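Local coordinates for protein importin-95 (Chaetomium thermophilum, PDB 4XRI) that is an importin-beta nuclear transport receptor made of HEAT repeats, which takes part in importing protein cargoes into the nucleus and probably binds a small GTPase, at residues Ala184-Thr187 and Ala188-Gly192; Thr457-Glu460 and Pro461-Ser465; Val571-Glu574 and Asp575-Leu579; Ser676-Thr679 and Arg680-Glu684; Leu733-Val736 and Ala737-Gln741. The protein carries 2 engineered substitutions. All coordinates share one frame; numbering follows the deposited sequence.

How the contacts relate
Five single-turn contacts sample the HEAT-repeat solenoid from its N-terminal to its C-terminal part, each on a different helix and each closed before the next opens. Contact 1, on helix 182-193, lies far from the others: its centre is about 63 Å from that of contact 2 and about 68 Å from that of contact 4, on the opposite side of the chain's centre. Contact 3 lies about 37 Å from contact 2 and about 36 Å from contact 4, centre to centre. Contacts 4 and 5 are the closest pair, their centres about 22 Å apart, and both use helix 711-725 as a neighbour. Glycerol, probably from the crystallisation liquor, lies near contacts 1, 3 and 5.

Contact 1. Residues Ala184-Thr187 and Ala188-Gly192; sequences AILT and AVVQG
L186 and V190 stand one turn apart on helix 182-193, part of the HEAT-repeat solenoid, and their side chains run alongside each other in the same direction. CD1 of L186 approaches CG2 of V190 to 3.7 Å; the leucine reaches forward along the helix because its CG is anti to the backbone N (chi1 177°). Both side chains turn to helix 224-238, L186 meeting I230 and V190 meeting Y229 and V233. Another pair, I185 and V189, faces helix 153-168 and touches more loosely, CG2 of I185 lying 4.4 Å from CG1 of V189. The second methyl of V189, CG2, is wedged between its own backbone N and carbonyl carbon and packs 3.3 Å from L186 O. Ordinary helical bonds tie the turn together, from A188 N to A184 O at 3.1 Å through to Q191 N to T187 O at 2.9 Å. The outer side is polar. T187 turns OG1 back to bond to N183 O, which sends its methyl forward, toward the extended chain of Q191. There CG2 of T187 sits 3.5 Å from NE2 of Q191 and equally far from its CD.

Contact 2. Residues Thr457-Glu460 and Pro461-Ser465; sequences THLE and PLIRS
E460 and R464 meet one turn apart in a salt bridge made face-on. OE1 of E460 lies 3.4 Å from NH2 of R464 but above the face of the guanidinium, so that charge alone holds the pair and no N-H points at the oxygen; the carboxylate and guanidinium planes are 73° apart. Both chains bend on the way. E460 leaves with CG anti to its backbone N and then folds at chi2 (-80°), while R464 runs extended as far as CD and turns at chi3 (62°). The other oxygen, OE2 of E460, rests 3.5 Å from CD of R464. This is the exposed side of helix 455-472 in the HEAT-repeat solenoid, which has a wider pi-type turn near its start and kinks at P461. P461 has no N-H to give to T457 O, and its CD lies 3.2 Å from H458 O, which still accepts its regular bond from L462 N at 3.0 Å. On the buried side L459 and I463 lie side by side with CD2 of L459 3.7 Å from CD1 of I463, both using torsions off the usual staggered values; L502 touches both. S465 turns its hydroxyl back, OG donating to L462 O at 2.7 Å.

Contact 3. Residues Val571-Glu574 and Asp575-Leu579; sequences VSVE and DKLIL
The carboxylate of D575 is met in two different ways by the backbone of V571 and S572. V571 N, 3.2 Å from D575 OD1, uses the anti lone pair, the one facing away from the other oxygen. S572 N, also 3.2 Å from D575 OD1, comes instead from above the carboxylate plane, 47° out of it. Two N-H groups thus grip one oxygen and fix the rotation of the group. The carboxylate of E574 is not drawn into this pairing; its OE1 takes a proton from a water at 2.8 Å, which also sits 2.7 Å from S572 OG and donates weakly to D575 OD2. The water thus lies between two acidic side chains, whose like charges (4.5 Å between E574 OE1 and D575 OD2) it probably screens. Together S572 and D575 form a capping box at the start of helix 573-597, a helix of the HEAT-repeat solenoid. S572 is the N-cap: chi1 of 67° places OG between its own backbone N and carbonyl carbon, where it accepts from D575 N at 3.1 Å, while D575 returns the bond to S572 N. Past the cap, V573 and L577 point the same way on the surface, CG1 of V573 lying 3.9 Å from CD2 of L577. E574 stretches alongside I578, its OE2 3.9 Å from CD1 of I578. K576 points its NZ to a salt bridge with E580.

Contact 4. Residues Ser676-Thr679 and Arg680-Glu684; sequences SDVT and RSLGE
V678 and L682 make the tight apolar part of this last full turn of helix 665-682. Their side chains lie side by side, CG1 of V678 3.9 Å from CD2 of L682, and both are buried against M648 of helix 648-660. Backbone and side chain of S681 both grip the carbonyl of D677: S681 N and S681 OG each lie 2.8 Å from D677 O and bond to it from opposite faces of its plane. The hydroxyl reaches back because OG stands beside its own backbone N (chi1 -63°). With an alanine at S681, D677 O would probably keep the backbone bond but lose its second donor. The face toward helix 711-725 is more polar. S676 OG bonds to D720, and T679 sends OG1 back to V675 O while its side chain packs on I721 and A724. R680, exposed, is the looser member: its CG lies 3.1 Å from S676 O, after which the chain bends at chi3 and carries NH1 to a salt bridge with D720. D677 likewise turns its carboxylate away from the turn, to S634. The backbone lets go at G683, whose N keeps a weak bond of 2.9 Å to T679 O. Its phi is 63°: a glycine with positive phi just past the last helical residue, a common way to end a helix, here one of the HEAT-repeat solenoid.

Contact 5. Residues Leu733-Val736 and Ala737-Gln741; sequences LTIV and AQVLQ
V736 and L740 form an apolar contact one turn apart on the buried side of helix 730-743, in the C-terminal part of the HEAT-repeat solenoid. The two side chains point the same way, with CG1 of V736 3.9 Å from CD1 of L740. V736 has CG1 anti to its backbone N (chi1 171°), which leans that methyl forward along the helix toward the leucine. L740 leaves beside its own backbone N instead, so that its CG comes back over V736 O at 3.1 Å. The same carbonyl takes the proton of L740 N at 2.8 Å; polar and apolar atoms of L740 thus both close on V736. An alanine in place of L740 would probably open a gap beside CG1 of V736 and take away the side chain that W771 and A770 pack against. L733 and A737 add a lighter touch, CD1 of L733 4.4 Å from CB of A737, alongside the backbone bond from A737 N to L733 O (2.9 Å). I735 and V739 meet at 4.5 Å between their CG2 atoms. Q738 extends into the exposed side, its CB 3.1 Å from I735 O. V736 touches M694 of helix 690-701, F718 of helix 711-725 and I774 of helix 754-780. I735 and V739 continue onto L698 and L701 of helix 690-701, V739 also meeting L715, while L740 turns to A770, W771 and I774, and L733 and A737 rest on Y790.

Contact 1. Residues Ala184-Thr187 and Ala188-Gly192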
loop_
_atom_site.group_PDB
_atom_site.type_symbol
_atom_site.label_atom_id
_atom_site.label_comp_id
_atom_site.label_asym_id
_atom_site.label_seq_id
_atom_site.Cartn_x
_atom_site.Cartn_y
_atom_site.Cartn_z
ATOM N N ALA A 184 -28.526 25.809 -8.187
ATOM C CA ALA A 184 -27.995 27.167 -8.178
ATOM C C ALA A 184 -26.471 27.147 -8.224
ATOM O O ALA A 184 -25.849 27.923 -8.952
ATOM C CB ALA A 184 -28.477 27.921 -6.951
ATOM N N ILE A 185 -25.881 26.250 -7.442
ATOM C CA ILE A 185 -24.434 26.087 -7.405
ATOM C C ILE A 185 -23.904 25.566 -8.738
ATOM O O ILE A 185 -22.936 26.098 -9.284
ATOM C CB ILE A 185 -24.014 25.132 -6.278
ATOM C CG1 ILE A 185 -24.281 25.775 -4.917
ATOM C CG2 ILE A 185 -22.547 24.763 -6.410
ATOM C CD1 ILE A 185 -24.083 24.829 -3.753
ATOM N N LEU A 186 -24.551 24.528 -9.259
ATOM C CA LEU A 186 -24.151 23.929 -10.526
ATOM C C LEU A 186 -24.239 24.936 -11.667
ATOM O O LEU A 186 -23.357 24.999 -12.524
ATOM C CB LEU A 186 -25.015 22.707 -10.841
ATOM C CG LEU A 186 -24.726 22.033 -12.185
ATOM C CD1 LEU A 186 -23.284 21.548 -12.235
ATOM C CD2 LEU A 186 -25.696 20.886 -12.439
ATOM N N THR A 187 -25.308 25.724 -11.668
ATOM C CA THR A 187 -25.502 26.742 -12.693
ATOM C C THR A 187 -24.387 27.781 -12.633
ATOM O O THR A 187 -23.859 28.201 -13.663
ATOM C CB THR A 187 -26.868 27.442 -12.542
ATOM O OG1 THR A 187 -27.920 26.502 -12.794
ATOM C CG2 THR A 187 -26.992 28.595 -13.523
ATOM N N ALA A 188 -24.020 28.172 -11.417
ATOM C CA ALA A 188 -23.002 29.197 -11.211
ATOM C C ALA A 188 -21.630 28.749 -11.712
ATOM O O ALA A 188 -20.925 29.519 -12.367
ATOM C CB ALA A 188 -22.923 29.576 -9.738
ATOM N N VAL A 189 -21.252 27.510 -11.411
ATOM C CA VAL A 189 -19.924 27.027 -11.777
ATOM C C VAL A 189 -19.831 26.705 -13.270
ATOM O O VAL A 189 -18.794 26.933 -13.893
ATOM C CB VAL A 189 -19.516 25.782 -10.947
ATOM C CG1 VAL A 189 -19.614 26.092 -9.458
ATOM C CG2 VAL A 189 -20.358 24.570 -11.296
ATOM N N VAL A 190 -20.916 26.194 -13.846
ATOM C CA VAL A 190 -20.921 25.838 -15.261
ATOM C C VAL A 190 -20.930 27.097 -16.116
ATOM O O VAL A 190 -20.181 27.205 -17.092
ATOM C CB VAL A 190 -22.131 24.958 -15.632
ATOM C CG1 VAL A 190 -22.301 24.889 -17.147
ATOM C CG2 VAL A 190 -21.969 23.565 -15.052
ATOM N N GLN A 191 -21.778 28.051 -15.745
ATOM C CA GLN A 191 -21.850 29.314 -16.471
ATOM C C GLN A 191 -20.544 30.085 -16.360
ATOM O O GLN A 191 -20.159 30.810 -17.275
ATOM C CB GLN A 191 -23.006 30.172 -15.960
ATOM C CG GLN A 191 -24.373 29.687 -16.411
ATOM C CD GLN A 191 -25.496 30.623 -16.008
ATOM O OE1 GLN A 191 -25.298 31.558 -15.231
ATOM N NE2 GLN A 191 -26.689 30.375 -16.541
ATOM N N GLY A 192 -19.854 29.919 -15.239
ATOM C CA GLY A 192 -18.579 30.576 -15.045
ATOM C C GLY A 192 -17.496 29.964 -15.911
ATOM O O GLY A 192 -16.517 30.621 -16.250
#

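Contact 2. Residues Thr457-Glu460 and Pro461-Ser465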
loop_
_atom_site.group_PDB
_atom_site.type_symbol
_atom_site.label_atom_id
_atom_site.label_comp_id
_atom_site.label_asym_id
_atom_site.label_seq_id
_atom_site.Cartn_x
_atom_site.Cartn_y
_atom_site.Cartn_z
ATOM N N THR A 457 19.792 -22.044 -24.829
ATOM C CA THR A 457 20.121 -21.046 -25.839
ATOM C C THR A 457 20.409 -19.664 -25.254
ATOM O O THR A 457 21.428 -19.050 -25.571
ATOM C CB THR A 457 18.986 -20.911 -26.873
ATOM O OG1 THR A 457 18.560 -22.213 -27.295
ATOM C CG2 THR A 457 19.459 -20.117 -28.081
ATOM N N HIS A 458 19.514 -19.180 -24.397
ATOM C CA HIS A 458 19.548 -17.777 -23.986
ATOM C C HIS A 458 19.979 -17.519 -22.542
ATOM O O HIS A 458 20.415 -16.414 -22.218
ATOM C CB HIS A 458 18.171 -17.145 -24.203
ATOM C CG HIS A 458 17.773 -17.035 -25.636
ATOM N ND1 HIS A 458 18.591 -16.474 -26.602
ATOM C CD2 HIS A 458 16.640 -17.396 -26.288
ATOM C CE1 HIS A 458 17.987 -16.504 -27.768
ATOM N NE2 HIS A 458 16.791 -17.062 -27.606
ATOM N N LEU A 459 19.858 -18.526 -21.683
ATOM C CA LEU A 459 20.069 -18.346 -20.245
ATOM C C LEU A 459 21.457 -17.812 -19.896
ATOM O O LEU A 459 21.580 -16.818 -19.183
ATOM C CB LEU A 459 19.830 -19.665 -19.506
ATOM C CG LEU A 459 19.683 -19.635 -17.984
ATOM C CD1 LEU A 459 18.664 -20.673 -17.544
ATOM C CD2 LEU A 459 21.015 -19.883 -17.294
ATOM N N GLU A 460 22.497 -18.472 -20.397
ATOM C CA GLU A 460 23.868 -18.085 -20.066
ATOM C C GLU A 460 24.229 -16.678 -20.560
ATOM O O GLU A 460 24.782 -15.891 -19.792
ATOM C CB GLU A 460 24.865 -19.109 -20.623
ATOM C CG GLU A 460 26.270 -19.030 -20.016
ATOM C CD GLU A 460 27.125 -17.928 -20.622
ATOM O OE1 GLU A 460 26.878 -17.546 -21.785
ATOM O OE2 GLU A 460 28.046 -17.442 -19.931
ATOM N N PRO A 461 23.935 -16.349 -21.840
ATOM C CA PRO A 461 24.251 -14.974 -22.248
ATOM C C PRO A 461 23.456 -13.936 -21.469
ATOM O O PRO A 461 23.997 -12.890 -21.109
ATOM C CB PRO A 461 23.865 -14.948 -23.733
ATOM C CG PRO A 461 23.950 -16.363 -24.166
ATOM C CD PRO A 461 23.475 -17.151 -22.989
ATOM N N LEU A 462 22.184 -14.229 -21.220
ATOM C CA LEU A 462 21.322 -13.342 -20.449
ATOM C C LEU A 462 21.931 -13.042 -19.087
ATOM O O LEU A 462 22.125 -11.882 -18.732
ATOM C CB LEU A 462 19.932 -13.959 -20.281
ATOM C CG LEU A 462 18.929 -13.180 -19.427
ATOM C CD1 LEU A 462 18.740 -11.779 -19.971
ATOM C CD2 LEU A 462 17.601 -13.916 -19.365
ATOM N N ILE A 463 22.247 -14.097 -18.341
ATOM C CA ILE A 463 22.856 -13.960 -17.024
ATOM C C ILE A 463 24.187 -13.210 -17.103
ATOM O O ILE A 463 24.475 -12.347 -16.273
ATOM C CB ILE A 463 23.072 -15.346 -16.358
ATOM C CG1 ILE A 463 21.890 -15.693 -15.450
ATOM C CG2 ILE A 463 24.353 -15.381 -15.543
ATOM C CD1 ILE A 463 20.741 -16.359 -16.160
ATOM N N ARG A 464 24.984 -13.530 -18.118
ATOM C CA ARG A 464 26.309 -12.938 -18.262
ATOM C C ARG A 464 26.223 -11.432 -18.496
ATOM O O ARG A 464 27.002 -10.662 -17.930
ATOM C CB ARG A 464 27.072 -13.608 -19.406
ATOM C CG ARG A 464 28.575 -13.376 -19.375
ATOM C CD ARG A 464 29.283 -14.250 -20.396
ATOM N NE ARG A 464 28.870 -13.940 -21.761
ATOM C CZ ARG A 464 29.108 -14.722 -22.809
ATOM N NH1 ARG A 464 28.697 -14.359 -24.017
ATOM N NH2 ARG A 464 29.749 -15.871 -22.649
ATOM N N SER A 465 25.269 -11.020 -19.326
ATOM C CA SER A 465 25.083 -9.609 -19.649
ATOM C C SER A 465 24.580 -8.823 -18.443
ATOM O O SER A 465 24.997 -7.690 -18.206
ATOM C CB SER A 465 24.105 -9.452 -20.815
ATOM O OG SER A 465 22.796 -9.844 -20.442
#

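Contact 3. Residues Val571-Glu574 and Asp575-Leu579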
loop_
_atom_site.group_PDB
_atom_site.type_symbol
_atom_site.label_atom_id
_atom_site.label_comp_id
_atom_site.label_asym_id
_atom_site.label_seq_id
_atom_site.Cartn_x
_atom_site.Cartn_y
_atom_site.Cartn_z
ATOM N N VAL A 571 30.336 7.315 13.346
ATOM C CA VAL A 571 30.359 8.684 13.850
ATOM C C VAL A 571 29.116 9.437 13.392
ATOM O O VAL A 571 28.355 9.962 14.210
ATOM C CB VAL A 571 31.607 9.444 13.374
ATOM C CG1 VAL A 571 31.559 10.899 13.825
ATOM C CG2 VAL A 571 32.873 8.766 13.874
ATOM N N SER A 572 28.923 9.493 12.078
ATOM C CA SER A 572 27.790 10.196 11.493
ATOM C C SER A 572 26.557 9.306 11.409
ATOM O O SER A 572 26.656 8.082 11.554
ATOM C CB SER A 572 28.155 10.717 10.104
ATOM O OG SER A 572 28.367 9.647 9.185
ATOM N N VAL A 573 25.399 9.930 11.204
ATOM C CA VAL A 573 24.152 9.197 11.021
ATOM C C VAL A 573 24.226 8.369 9.740
ATOM O O VAL A 573 23.654 7.274 9.660
ATOM C CB VAL A 573 22.938 10.154 10.980
ATOM C CG1 VAL A 573 21.654 9.403 10.620
ATOM C CG2 VAL A 573 22.773 10.854 12.325
ATOM N N GLU A 574 24.947 8.886 8.747
ATOM C CA GLU A 574 25.159 8.152 7.507
ATOM C C GLU A 574 25.935 6.865 7.754
ATOM O O GLU A 574 25.585 5.818 7.219
ATOM C CB GLU A 574 25.903 9.001 6.484
ATOM C CG GLU A 574 26.038 8.309 5.134
ATOM C CD GLU A 574 27.231 8.782 4.329
ATOM O OE1 GLU A 574 28.176 9.329 4.932
ATOM O OE2 GLU A 574 27.219 8.608 3.092
ATOM N N ASP A 575 26.997 6.959 8.551
ATOM C CA ASP A 575 27.766 5.786 8.965
ATOM C C ASP A 575 26.841 4.730 9.545
ATOM O O ASP A 575 26.905 3.557 9.181
ATOM C CB ASP A 575 28.831 6.157 10.003
ATOM C CG ASP A 575 29.965 6.973 9.420
ATOM O OD1 ASP A 575 30.670 7.644 10.202
ATOM O OD2 ASP A 575 30.155 6.940 8.186
ATOM N N LYS A 576 25.979 5.178 10.451
ATOM C CA LYS A 576 25.011 4.327 11.128
ATOM C C LYS A 576 24.064 3.636 10.149
ATOM O O LYS A 576 23.858 2.426 10.223
ATOM C CB LYS A 576 24.225 5.166 12.136
ATOM C CG LYS A 576 23.115 4.453 12.872
ATOM C CD LYS A 576 22.538 5.378 13.935
ATOM C CE LYS A 576 21.129 4.982 14.335
ATOM N NZ LYS A 576 21.087 3.645 14.988
ATOM N N LEU A 577 23.504 4.410 9.224
ATOM C CA LEU A 577 22.591 3.876 8.216
ATOM C C LEU A 577 23.265 2.852 7.309
ATOM O O LEU A 577 22.700 1.796 7.026
ATOM C CB LEU A 577 22.008 5.010 7.367
ATOM C CG LEU A 577 20.614 5.516 7.744
ATOM C CD1 LEU A 577 19.569 4.443 7.471
ATOM C CD2 LEU A 577 20.570 5.959 9.197
ATOM N N ILE A 578 24.473 3.171 6.858
ATOM C CA ILE A 578 25.226 2.279 5.985
ATOM C C ILE A 578 25.547 0.958 6.686
ATOM O O ILE A 578 25.429 -0.117 6.098
ATOM C CB ILE A 578 26.534 2.940 5.507
ATOM C CG1 ILE A 578 26.216 4.087 4.547
ATOM C CG2 ILE A 578 27.439 1.923 4.828
ATOM C CD1 ILE A 578 27.446 4.790 4.010
ATOM N N LEU A 579 25.937 1.053 7.950
ATOM C CA LEU A 579 26.254 -0.124 8.752
ATOM C C LEU A 579 25.011 -0.988 8.958
ATOM O O LEU A 579 25.080 -2.217 8.902
ATOM C CB LEU A 579 26.849 0.299 10.101
ATOM C CG LEU A 579 27.421 -0.742 11.070
ATOM C CD1 LEU A 579 26.354 -1.292 12.004
ATOM C CD2 LEU A 579 28.115 -1.866 10.310
HETATM O O HOH W 1 29.803 10.172 7.019
#

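Contact 4. Residues Ser676-Thr679 and Arg680-Glu684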
loop_
_atom_site.group_PDB
_atom_site.type_symbol
_atom_site.label_atom_id
_atom_site.label_comp_id
_atom_site.label_asym_id
_atom_site.label_seq_id
_atom_site.Cartn_x
_atom_site.Cartn_y
_atom_site.Cartn_z
ATOM N N SER A 676 6.103 -18.221 18.806
ATOM C CA SER A 676 5.419 -19.258 18.041
ATOM C C SER A 676 6.427 -20.203 17.399
ATOM O O SER A 676 6.275 -21.422 17.464
ATOM C CB SER A 676 4.522 -18.641 16.966
ATOM O OG SER A 676 3.312 -18.165 17.529
ATOM N N ASP A 677 7.456 -19.626 16.784
ATOM C CA ASP A 677 8.519 -20.404 16.157
ATOM C C ASP A 677 9.198 -21.337 17.152
ATOM O O ASP A 677 9.348 -22.530 16.893
ATOM C CB ASP A 677 9.562 -19.477 15.526
ATOM C CG ASP A 677 9.019 -18.712 14.342
ATOM O OD1 ASP A 677 8.175 -19.273 13.614
ATOM O OD2 ASP A 677 9.438 -17.552 14.139
ATOM N N VAL A 678 9.604 -20.782 18.289
ATOM C CA VAL A 678 10.347 -21.529 19.296
ATOM C C VAL A 678 9.528 -22.667 19.911
ATOM O O VAL A 678 10.038 -23.773 20.096
ATOM C CB VAL A 678 10.845 -20.588 20.416
ATOM C CG1 VAL A 678 11.293 -21.379 21.635
ATOM C CG2 VAL A 678 11.980 -19.712 19.901
ATOM N N THR A 679 8.262 -22.401 20.218
ATOM C CA THR A 679 7.406 -23.409 20.835
ATOM C C THR A 679 7.061 -24.526 19.856
ATOM O O THR A 679 6.947 -25.690 20.242
ATOM C CB THR A 679 6.101 -22.796 21.378
ATOM O OG1 THR A 679 5.418 -22.101 20.327
ATOM C CG2 THR A 679 6.403 -21.827 22.507
ATOM N N ARG A 680 6.899 -24.170 18.587
ATOM C CA ARG A 680 6.588 -25.156 17.560
ATOM C C ARG A 680 7.821 -25.974 17.189
ATOM O O ARG A 680 7.723 -27.174 16.926
ATOM C CB ARG A 680 6.013 -24.471 16.317
ATOM C CG ARG A 680 4.611 -23.915 16.518
ATOM C CD ARG A 680 4.152 -23.075 15.334
ATOM N NE ARG A 680 3.984 -23.867 14.119
ATOM C CZ ARG A 680 2.907 -24.599 13.847
ATOM N NH1 ARG A 680 1.900 -24.645 14.709
ATOM N NH2 ARG A 680 2.840 -25.287 12.715
ATOM N N SER A 681 8.980 -25.323 17.179
ATOM C CA SER A 681 10.221 -25.979 16.778
ATOM C C SER A 681 10.813 -26.835 17.892
ATOM O O SER A 681 11.367 -27.904 17.634
ATOM C CB SER A 681 11.251 -24.942 16.323
ATOM O OG SER A 681 10.797 -24.240 15.178
ATOM N N LEU A 682 10.704 -26.362 19.129
ATOM C CA LEU A 682 11.289 -27.065 20.267
ATOM C C LEU A 682 10.284 -28.002 20.923
ATOM O O LEU A 682 10.665 -28.954 21.601
ATOM C CB LEU A 682 11.824 -26.069 21.301
ATOM C CG LEU A 682 13.240 -25.509 21.125
ATOM C CD1 LEU A 682 13.423 -24.842 19.773
ATOM C CD2 LEU A 682 13.552 -24.528 22.249
ATOM N N GLY A 683 9.002 -27.724 20.718
ATOM C CA GLY A 683 7.943 -28.520 21.311
ATOM C C GLY A 683 7.964 -28.454 22.826
ATOM O O GLY A 683 8.126 -27.382 23.409
ATOM N N GLU A 684 7.819 -29.614 23.460
ATOM C CA GLU A 684 7.776 -29.713 24.915
ATOM C C GLU A 684 9.077 -29.251 25.568
ATOM O O GLU A 684 9.116 -28.964 26.763
ATOM C CB GLU A 684 7.466 -31.152 25.326
ATOM C CG GLU A 684 6.226 -31.719 24.652
ATOM C CD GLU A 684 5.958 -33.158 25.038
ATOM O OE1 GLU A 684 6.816 -33.764 25.713
ATOM O OE2 GLU A 684 4.887 -33.684 24.666
#

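Contact 5. Residues Leu733-Val736 and Ala737-Gln741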
loop_
_atom_site.group_PDB
_atom_site.type_symbol
_atom_site.label_atom_id
_atom_site.label_comp_id
_atom_site.label_asym_id
_atom_site.label_seq_id
_atom_site.Cartn_x
_atom_site.Cartn_y
_atom_site.Cartn_z
ATOM N N LEU A 733 -5.751 -21.726 31.627
ATOM C CA LEU A 733 -7.022 -21.922 30.934
ATOM C C LEU A 733 -8.088 -20.906 31.333
ATOM O O LEU A 733 -8.770 -20.356 30.472
ATOM C CB LEU A 733 -7.556 -23.333 31.178
ATOM C CG LEU A 733 -8.870 -23.632 30.453
ATOM C CD1 LEU A 733 -8.720 -23.387 28.954
ATOM C CD2 LEU A 733 -9.333 -25.055 30.723
ATOM N N THR A 734 -8.231 -20.660 32.632
ATOM C CA THR A 734 -9.237 -19.719 33.116
ATOM C C THR A 734 -9.051 -18.334 32.500
ATOM O O THR A 734 -9.995 -17.751 31.964
ATOM C CB THR A 734 -9.204 -19.589 34.649
ATOM O OG1 THR A 734 -9.530 -20.852 35.240
ATOM C CG2 THR A 734 -10.209 -18.546 35.111
ATOM N N ILE A 735 -7.829 -17.822 32.579
ATOM C CA ILE A 735 -7.501 -16.506 32.043
ATOM C C ILE A 735 -7.640 -16.442 30.524
ATOM O O ILE A 735 -8.282 -15.542 29.988
ATOM C CB ILE A 735 -6.068 -16.094 32.422
ATOM C CG1 ILE A 735 -5.973 -15.805 33.920
ATOM C CG2 ILE A 735 -5.636 -14.876 31.619
ATOM C CD1 ILE A 735 -4.554 -15.573 34.391
ATOM N N VAL A 736 -7.036 -17.403 29.833
ATOM C CA VAL A 736 -7.005 -17.393 28.371
ATOM C C VAL A 736 -8.397 -17.562 27.764
ATOM O O VAL A 736 -8.742 -16.888 26.788
ATOM C CB VAL A 736 -6.071 -18.498 27.831
ATOM C CG1 VAL A 736 -6.204 -18.633 26.324
ATOM C CG2 VAL A 736 -4.626 -18.202 28.214
ATOM N N ALA A 737 -9.193 -18.455 28.344
ATOM C CA ALA A 737 -10.569 -18.655 27.892
ATOM C C ALA A 737 -11.363 -17.365 28.029
ATOM O O ALA A 737 -12.169 -17.017 27.168
ATOM C CB ALA A 737 -11.236 -19.776 28.679
ATOM N N GLN A 738 -11.112 -16.662 29.127
ATOM C CA GLN A 738 -11.699 -15.356 29.391
ATOM C C GLN A 738 -11.361 -14.374 28.269
ATOM O O GLN A 738 -12.232 -13.672 27.760
ATOM C CB GLN A 738 -11.203 -14.835 30.743
ATOM C CG GLN A 738 -11.748 -13.495 31.171
ATOM C CD GLN A 738 -11.362 -13.157 32.605
ATOM O OE1 GLN A 738 -11.676 -13.899 33.538
ATOM N NE2 GLN A 738 -10.670 -12.042 32.783
ATOM N N VAL A 739 -10.089 -14.343 27.890
ATOM C CA VAL A 739 -9.608 -13.473 26.823
ATOM C C VAL A 739 -10.206 -13.859 25.472
ATOM O O VAL A 739 -10.651 -12.998 24.708
ATOM C CB VAL A 739 -8.072 -13.512 26.727
ATOM C CG1 VAL A 739 -7.595 -12.735 25.511
ATOM C CG2 VAL A 739 -7.448 -12.975 28.003
ATOM N N LEU A 740 -10.215 -15.158 25.187
ATOM C CA LEU A 740 -10.756 -15.668 23.930
ATOM C C LEU A 740 -12.228 -15.310 23.754
ATOM O O LEU A 740 -12.661 -14.944 22.662
ATOM C CB LEU A 740 -10.581 -17.186 23.848
ATOM C CG LEU A 740 -9.159 -17.751 23.790
ATOM C CD1 LEU A 740 -9.143 -19.268 23.857
ATOM C CD2 LEU A 740 -8.465 -17.259 22.531
ATOM N N GLN A 741 -12.989 -15.419 24.838
ATOM C CA GLN A 741 -14.416 -15.118 24.809
ATOM C C GLN A 741 -14.665 -13.635 24.560
ATOM O O GLN A 741 -15.572 -13.268 23.813
ATOM C CB GLN A 741 -15.083 -15.552 26.118
ATOM C CG GLN A 741 -15.214 -17.058 26.262
ATOM C CD GLN A 741 -15.707 -17.481 27.635
ATOM O OE1 GLN A 741 -15.396 -16.848 28.644
ATOM N NE2 GLN A 741 -16.491 -18.553 27.675
#